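Local coordinates for protein phosphorylated carbohydrates phosphatase TM_1254 (Thermotoga maritima msb8, PDB 3KBB) that removes phosphate from a range of phosphorylated sugars, erythrose 4-phosphate and fructose 6-phosphate among them, as a divalent-metal-dependent hydrolase of the HAD-like superfamily, at residues 91-96 and 101-106; 27-32 and 68-73. One frame throughout, in Å; residues are numbered along the deposited sequence.

Contact 1: 91-96 and 101-106; sequences EALEFV and IKLALA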
loop_
_atom_site.group_PDB
_atom_site.type_symbol
_atom_site.label_atom_id
_atom_site.label_comp_id
_atom_site.label_asym_id
_atom_site.label_seq_id
_atom_site.Cartn_x
_atom_site.Cartn_y
_atom_site.Cartn_z
ATOM N N GLU A 91 -0.516 -17.181 -0.594
ATOM C CA GLU A 91 -1.185 -18.298 -1.282
ATOM C C GLU A 91 -1.811 -17.793 -2.587
ATOM O O GLU A 91 -1.891 -18.505 -3.596
ATOM C CB GLU A 91 -2.275 -18.905 -0.362
ATOM C CG GLU A 91 -2.299 -20.444 -0.352
ATOM C CD GLU A 91 -3.412 -21.074 0.524
ATOM O OE1 GLU A 91 -3.683 -20.557 1.638
ATOM O OE2 GLU A 91 -3.987 -22.117 0.091
ATOM N N ALA A 92 -2.294 -16.555 -2.546
ATOM C CA ALA A 92 -2.884 -15.921 -3.700
ATOM C C ALA A 92 -1.826 -15.648 -4.752
ATOM O O ALA A 92 -2.058 -15.921 -5.926
ATOM C CB ALA A 92 -3.559 -14.627 -3.292
ATOM N N LEU A 93 -0.666 -15.129 -4.338
ATOM C CA LEU A 93 0.435 -14.896 -5.296
ATOM C C LEU A 93 0.923 -16.223 -5.893
ATOM O O LEU A 93 1.132 -16.341 -7.115
ATOM C CB LEU A 93 1.598 -14.160 -4.630
ATOM C CG LEU A 93 1.280 -12.773 -4.039
ATOM C CD1 LEU A 93 2.542 -12.222 -3.396
ATOM C CD2 LEU A 93 0.829 -11.884 -5.144
ATOM N N GLU A 94 1.086 -17.211 -5.015
ATOM C CA GLU A 94 1.456 -18.565 -5.478
ATOM C C GLU A 94 0.441 -19.109 -6.491
ATOM O O GLU A 94 0.817 -19.700 -7.506
ATOM C CB GLU A 94 1.610 -19.488 -4.272
ATOM C CG GLU A 94 2.865 -19.248 -3.476
ATOM C CD GLU A 94 2.894 -20.055 -2.198
ATOM O OE1 GLU A 94 1.827 -20.606 -1.809
ATOM O OE2 GLU A 94 3.975 -20.121 -1.563
ATOM N N PHE A 95 -0.851 -18.895 -6.239
ATOM C CA PHE A 95 -1.868 -19.372 -7.156
ATOM C C PHE A 95 -1.773 -18.743 -8.553
ATOM O O PHE A 95 -1.851 -19.455 -9.572
ATOM C CB PHE A 95 -3.292 -19.198 -6.554
ATOM C CG PHE A 95 -4.387 -19.727 -7.443
ATOM C CD1 PHE A 95 -4.587 -21.111 -7.581
ATOM C CD2 PHE A 95 -5.206 -18.855 -8.156
ATOM C CE1 PHE A 95 -5.609 -21.588 -8.423
ATOM C CE2 PHE A 95 -6.219 -19.307 -8.985
ATOM C CZ PHE A 95 -6.415 -20.709 -9.123
ATOM N N VAL A 96 -1.630 -17.412 -8.626
ATOM C CA VAL A 96 -1.484 -16.773 -9.943
ATOM C C VAL A 96 -0.293 -17.379 -10.701
ATOM O O VAL A 96 -0.403 -17.657 -11.907
ATOM C CB VAL A 96 -1.273 -15.225 -9.846
ATOM C CG1 VAL A 96 -1.151 -14.638 -11.232
ATOM C CG2 VAL A 96 -2.483 -14.602 -9.078
ATOM N N ILE A 101 0.207 -17.143 -15.186
ATOM C CA ILE A 101 -0.351 -15.834 -15.506
ATOM C C ILE A 101 0.665 -14.824 -14.928
ATOM O O ILE A 101 1.258 -15.088 -13.890
ATOM C CB ILE A 101 -1.788 -15.726 -14.848
ATOM C CG1 ILE A 101 -2.750 -16.609 -15.660
ATOM C CG2 ILE A 101 -2.322 -14.275 -14.770
ATOM C CD1 ILE A 101 -4.148 -16.676 -15.129
ATOM N N LYS A 102 0.802 -13.666 -15.564
ATOM C CA LYS A 102 1.794 -12.676 -15.106
ATOM C C LYS A 102 1.290 -11.982 -13.861
ATOM O O LYS A 102 0.057 -11.796 -13.707
ATOM C CB LYS A 102 1.977 -11.618 -16.177
ATOM C CG LYS A 102 2.841 -12.101 -17.350
ATOM C CD LYS A 102 2.932 -11.016 -18.399
ATOM C CE LYS A 102 3.675 -11.506 -19.624
ATOM N NZ LYS A 102 4.093 -10.328 -20.418
ATOM N N LEU A 103 2.221 -11.591 -12.989
ATOM C CA LEU A 103 1.882 -11.015 -11.690
ATOM C C LEU A 103 2.584 -9.681 -11.621
ATOM O O LEU A 103 3.793 -9.614 -11.912
ATOM C CB LEU A 103 2.394 -11.911 -10.570
ATOM C CG LEU A 103 1.964 -11.870 -9.104
ATOM C CD1 LEU A 103 0.439 -11.685 -8.951
ATOM C CD2 LEU A 103 2.411 -13.173 -8.346
ATOM N N ALA A 104 1.845 -8.634 -11.264
ATOM C CA ALA A 104 2.460 -7.316 -11.199
ATOM C C ALA A 104 2.119 -6.638 -9.871
ATOM O O ALA A 104 1.068 -6.911 -9.272
ATOM C CB ALA A 104 2.011 -6.432 -12.334
ATOM N N LEU A 105 2.998 -5.716 -9.479
ATOM C CA LEU A 105 2.834 -4.886 -8.293
ATOM C C LEU A 105 2.764 -3.433 -8.763
ATOM O O LEU A 105 3.530 -3.025 -9.647
ATOM C CB LEU A 105 4.078 -5.022 -7.416
ATOM C CG LEU A 105 3.844 -4.140 -6.201
ATOM C CD1 LEU A 105 3.050 -4.873 -5.130
ATOM C CD2 LEU A 105 5.134 -3.540 -5.666
ATOM N N ALA A 106 1.844 -2.643 -8.205
ATOM C CA ALA A 106 1.835 -1.205 -8.451
ATOM C C ALA A 106 1.752 -0.537 -7.066
ATOM O O ALA A 106 0.927 -0.927 -6.219
ATOM C CB ALA A 106 0.690 -0.778 -9.365
#
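Leu103 sends its CG anti to the backbone N (chi1 -164°), which carries both of its methyls from the strand toward helix 89-98, where Leu93 and Val96 receive them; Val96 has CG1 likewise anti to its N (chi1 -179°), and that branch goes to Ile101 instead. The setting is a beta-alpha-beta crossover of the Rossmann-like HAD core: strand 3-7 and strand 102-106 are parallel neighbours in the sheet, and the connection between them also carries the helical cap, with helix 89-98 as its last helix before the strand. The short axes of helix 91-96 and strand 102-106 come within 9.0 Å and run at 139°, an oblique antiparallel course in which the chain turns back after the helix. Leu93 and Leu103 meet crosswise, at about a right angle, with CD2 of Leu93 set against both methyls of Leu103; it is 3.8 Å from Leu103 CD2. Leu103 CD2 also rests 3.6 Å from Leu93 O, packing against helix backbone as well as side chain. Leu103 CD1 lies between the two helix residues, 4.0 Å from Val96 CB and also in touch with Leu93 CD2, whereas Leu103 CD2 keeps to Leu93. Other residues complete this apolar layer: Phe6 of strand 3-7 and Tyr126 each touch both Leu93 and Leu103, while Val96 meets Val4 and, from helix 208-215, Leu212. Leu103 N is hydrogen-bonded to Asp128 OD2, which ties the same residue to the chain leading into strand 129-131. Where the helix gives way to the strand, a weak backbone bond runs from Ile101 N to Val96 O at 3.4 Å. Beside it Val96 CG1 sits 3.7 Å from Ile101 CG2, these two side chains crossing almost perpendicularly.

Contact 2: 27-32 and 68-73; sequences AESYGK and KKRVHE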
loop_
_atom_site.group_PDB
_atom_site.type_symbol
_atom_site.label_atom_id
_atom_site.label_comp_id
_atom_site.label_asym_id
_atom_site.label_seq_id
_atom_site.Cartn_x
_atom_site.Cartn_y
_atom_site.Cartn_z
ATOM N N ALA A 27 8.397 10.094 19.916
ATOM C CA ALA A 27 8.064 10.973 21.042
ATOM C C ALA A 27 8.832 10.501 22.272
ATOM O O ALA A 27 9.438 11.316 23.005
ATOM C CB ALA A 27 6.590 10.936 21.290
ATOM N N GLU A 28 8.802 9.185 22.507
ATOM C CA GLU A 28 9.479 8.591 23.660
ATOM C C GLU A 28 10.991 8.864 23.635
ATOM O O GLU A 28 11.612 9.090 24.684
ATOM C CB GLU A 28 9.179 7.081 23.700
ATOM C CG GLU A 28 9.944 6.317 24.727
ATOM C CD GLU A 28 9.561 4.859 24.768
ATOM O OE1 GLU A 28 8.433 4.549 25.225
ATOM O OE2 GLU A 28 10.373 4.047 24.354
ATOM N N SER A 29 11.585 8.871 22.445
ATOM C CA SER A 29 13.022 9.131 22.327
ATOM C C SER A 29 13.377 10.569 22.761
ATOM O O SER A 29 14.530 10.832 23.113
ATOM C CB SER A 29 13.559 8.826 20.895
ATOM O OG SER A 29 13.213 9.843 19.975
ATOM N N TYR A 30 12.405 11.473 22.692
ATOM C CA TYR A 30 12.554 12.857 23.167
ATOM C C TYR A 30 12.003 13.106 24.588
ATOM O O TYR A 30 11.813 14.291 25.023
ATOM C CB TYR A 30 11.830 13.799 22.231
ATOM C CG TYR A 30 12.487 14.012 20.889
ATOM C CD1 TYR A 30 13.629 14.821 20.768
ATOM C CD2 TYR A 30 11.939 13.457 19.741
ATOM C CE1 TYR A 30 14.227 15.043 19.510
ATOM C CE2 TYR A 30 12.511 13.700 18.480
ATOM C CZ TYR A 30 13.657 14.480 18.379
ATOM O OH TYR A 30 14.208 14.684 17.121
ATOM N N GLY A 31 11.715 12.018 25.303
ATOM C CA GLY A 31 11.117 12.101 26.632
ATOM C C GLY A 31 9.678 12.617 26.681
ATOM O O GLY A 31 9.265 13.134 27.715
ATOM N N LYS A 32 8.911 12.446 25.579
ATOM C CA LYS A 32 7.553 12.936 25.435
ATOM C C LYS A 32 6.507 11.810 25.292
ATOM O O LYS A 32 6.780 10.787 24.652
ATOM C CB LYS A 32 7.380 13.878 24.207
ATOM C CG LYS A 32 8.394 15.027 24.081
ATOM C CD LYS A 32 8.344 15.947 25.336
ATOM C CE LYS A 32 9.214 17.208 25.141
ATOM N NZ LYS A 32 9.147 18.057 26.363
ATOM N N LYS A 68 12.954 14.491 11.445
ATOM C CA LYS A 68 12.613 13.632 10.299
ATOM C C LYS A 68 13.490 12.401 10.242
ATOM O O LYS A 68 13.025 11.321 9.893
ATOM C CB LYS A 68 12.708 14.409 8.985
ATOM C CG LYS A 68 11.523 15.318 8.737
ATOM C CD LYS A 68 11.550 15.927 7.330
ATOM C CE LYS A 68 12.417 17.177 7.279
ATOM N NZ LYS A 68 12.326 17.909 5.971
ATOM N N LYS A 69 14.758 12.567 10.610
ATOM C CA LYS A 69 15.696 11.455 10.648
ATOM C C LYS A 69 15.289 10.437 11.714
ATOM O O LYS A 69 15.401 9.232 11.506
ATOM C CB LYS A 69 17.125 11.965 10.896
ATOM C CG LYS A 69 18.180 10.845 10.855
ATOM C CD LYS A 69 19.607 11.355 10.936
ATOM C CE LYS A 69 20.581 10.178 10.950
ATOM N NZ LYS A 69 21.964 10.601 10.586
ATOM N N ARG A 70 14.829 10.938 12.862
ATOM C CA ARG A 70 14.416 10.074 13.968
ATOM C C ARG A 70 13.162 9.309 13.587
ATOM O O ARG A 70 13.040 8.116 13.867
ATOM C CB ARG A 70 14.152 10.904 15.224
ATOM C CG ARG A 70 15.401 11.516 15.840
ATOM C CD ARG A 70 16.101 10.577 16.810
ATOM N NE ARG A 70 15.620 10.737 18.174
ATOM C CZ ARG A 70 16.003 11.695 19.018
ATOM N NH1 ARG A 70 16.873 12.626 18.648
ATOM N NH2 ARG A 70 15.492 11.731 20.236
ATOM N N VAL A 71 12.225 10.004 12.954
ATOM C CA VAL A 71 11.032 9.355 12.429
ATOM C C VAL A 71 11.433 8.225 11.466
ATOM O O VAL A 71 10.918 7.096 11.549
ATOM C CB VAL A 71 10.113 10.365 11.749
ATOM C CG1 VAL A 71 8.970 9.667 11.069
ATOM C CG2 VAL A 71 9.578 11.384 12.779
ATOM N N HIS A 72 12.381 8.533 10.583
ATOM C CA HIS A 72 12.867 7.558 9.613
ATOM C C HIS A 72 13.398 6.303 10.326
ATOM O O HIS A 72 13.000 5.183 10.005
ATOM C CB HIS A 72 13.916 8.219 8.710
ATOM C CG HIS A 72 14.457 7.322 7.640
ATOM N ND1 HIS A 72 13.675 6.819 6.621
ATOM C CD2 HIS A 72 15.708 6.840 7.426
ATOM C CE1 HIS A 72 14.417 6.066 5.826
ATOM N NE2 HIS A 72 15.656 6.066 6.289
ATOM N N GLU A 73 14.261 6.515 11.314
ATOM C CA GLU A 73 14.866 5.448 12.123
ATOM C C GLU A 73 13.834 4.584 12.867
ATOM O O GLU A 73 13.917 3.345 12.843
ATOM C CB GLU A 73 15.871 6.058 13.114
ATOM C CG GLU A 73 16.316 5.122 14.252
ATOM C CD GLU A 73 17.242 5.787 15.265
ATOM O OE1 GLU A 73 16.872 6.845 15.833
ATOM O OE2 GLU A 73 18.341 5.236 15.503
#
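Ser29 and Arg70 mark the nearest approach of the two backbones, their CA atoms 8.5 Å apart, just where helix 19-29 ends in a Schellman motif: Lys32 N reaches back to Ala27 O at 2.9 Å, Gly31 N to Glu28 O at 3.0 Å, and Gly31 takes the positive phi of the C-prime position. Arg70 spans the gap with a chain folded at two successive bonds (chi2 -87°, chi3 -90°), which lays its guanidinium flat against one face of the Tyr30 ring with one edge turned to Ser29. At that edge the grip is side-on, with two nitrogens converging on one oxygen: Arg70 NH2 donates to Ser29 OG at 3.0 Å and Arg70 NE to the same OG at 3.1 Å. Both bonds are bent, as this sharing requires, but OG stays close to the guanidinium plane. The hydroxyl is also hydrogen-bonded to Val26 O, one turn back, which helps to hold it in place. The flat face carries a stacked cation-pi pair, with planes inclined by 21° and Arg70 CZ 3.9 Å from the centroid of the Tyr30 ring. Arg70 NH2 is perched 3.5 Å above the ring plane, over its centre, while Arg70 CG packs at 3.6 Å against Tyr30 OH. That hydroxyl is hydrogen-bonded to Asp62 OD2, and Ile60 touches the tyrosine, so the ring is steadied by the chain before helix 64-82. With an alanine in place of Arg70, both donors to Ser29 OG and the cation over the ring are gone, and the Tyr30 ring is likely to be freer to shift. Such a bridge at the surface joins the C-terminal end of helix 19-29 to the side of helix 64-82, within the helical cap characteristic of beta-phosphoglucomutase-like HAD enzymes.

In the fold
From the N terminus the chain lays down strand 3-7, with the predicted nucleophile Asp7 at its end, and then leaves the core for the helical cap. Contact 2 closes the first loop there, bringing helix 64-82 back to the end of helix 19-29 across 35 intervening residues. The chain next returns to the core, where contact 1 closes a much shorter connection of four residues, two of them still helical, between helix 89-98 and strand 102-106. The two loops are in series, neither nested nor crossed. The contacts lie on opposite sides of the chain's centre, with nearest atoms about 18 Å apart: one joins cap helices, the other fixes a helix against the parallel sheet.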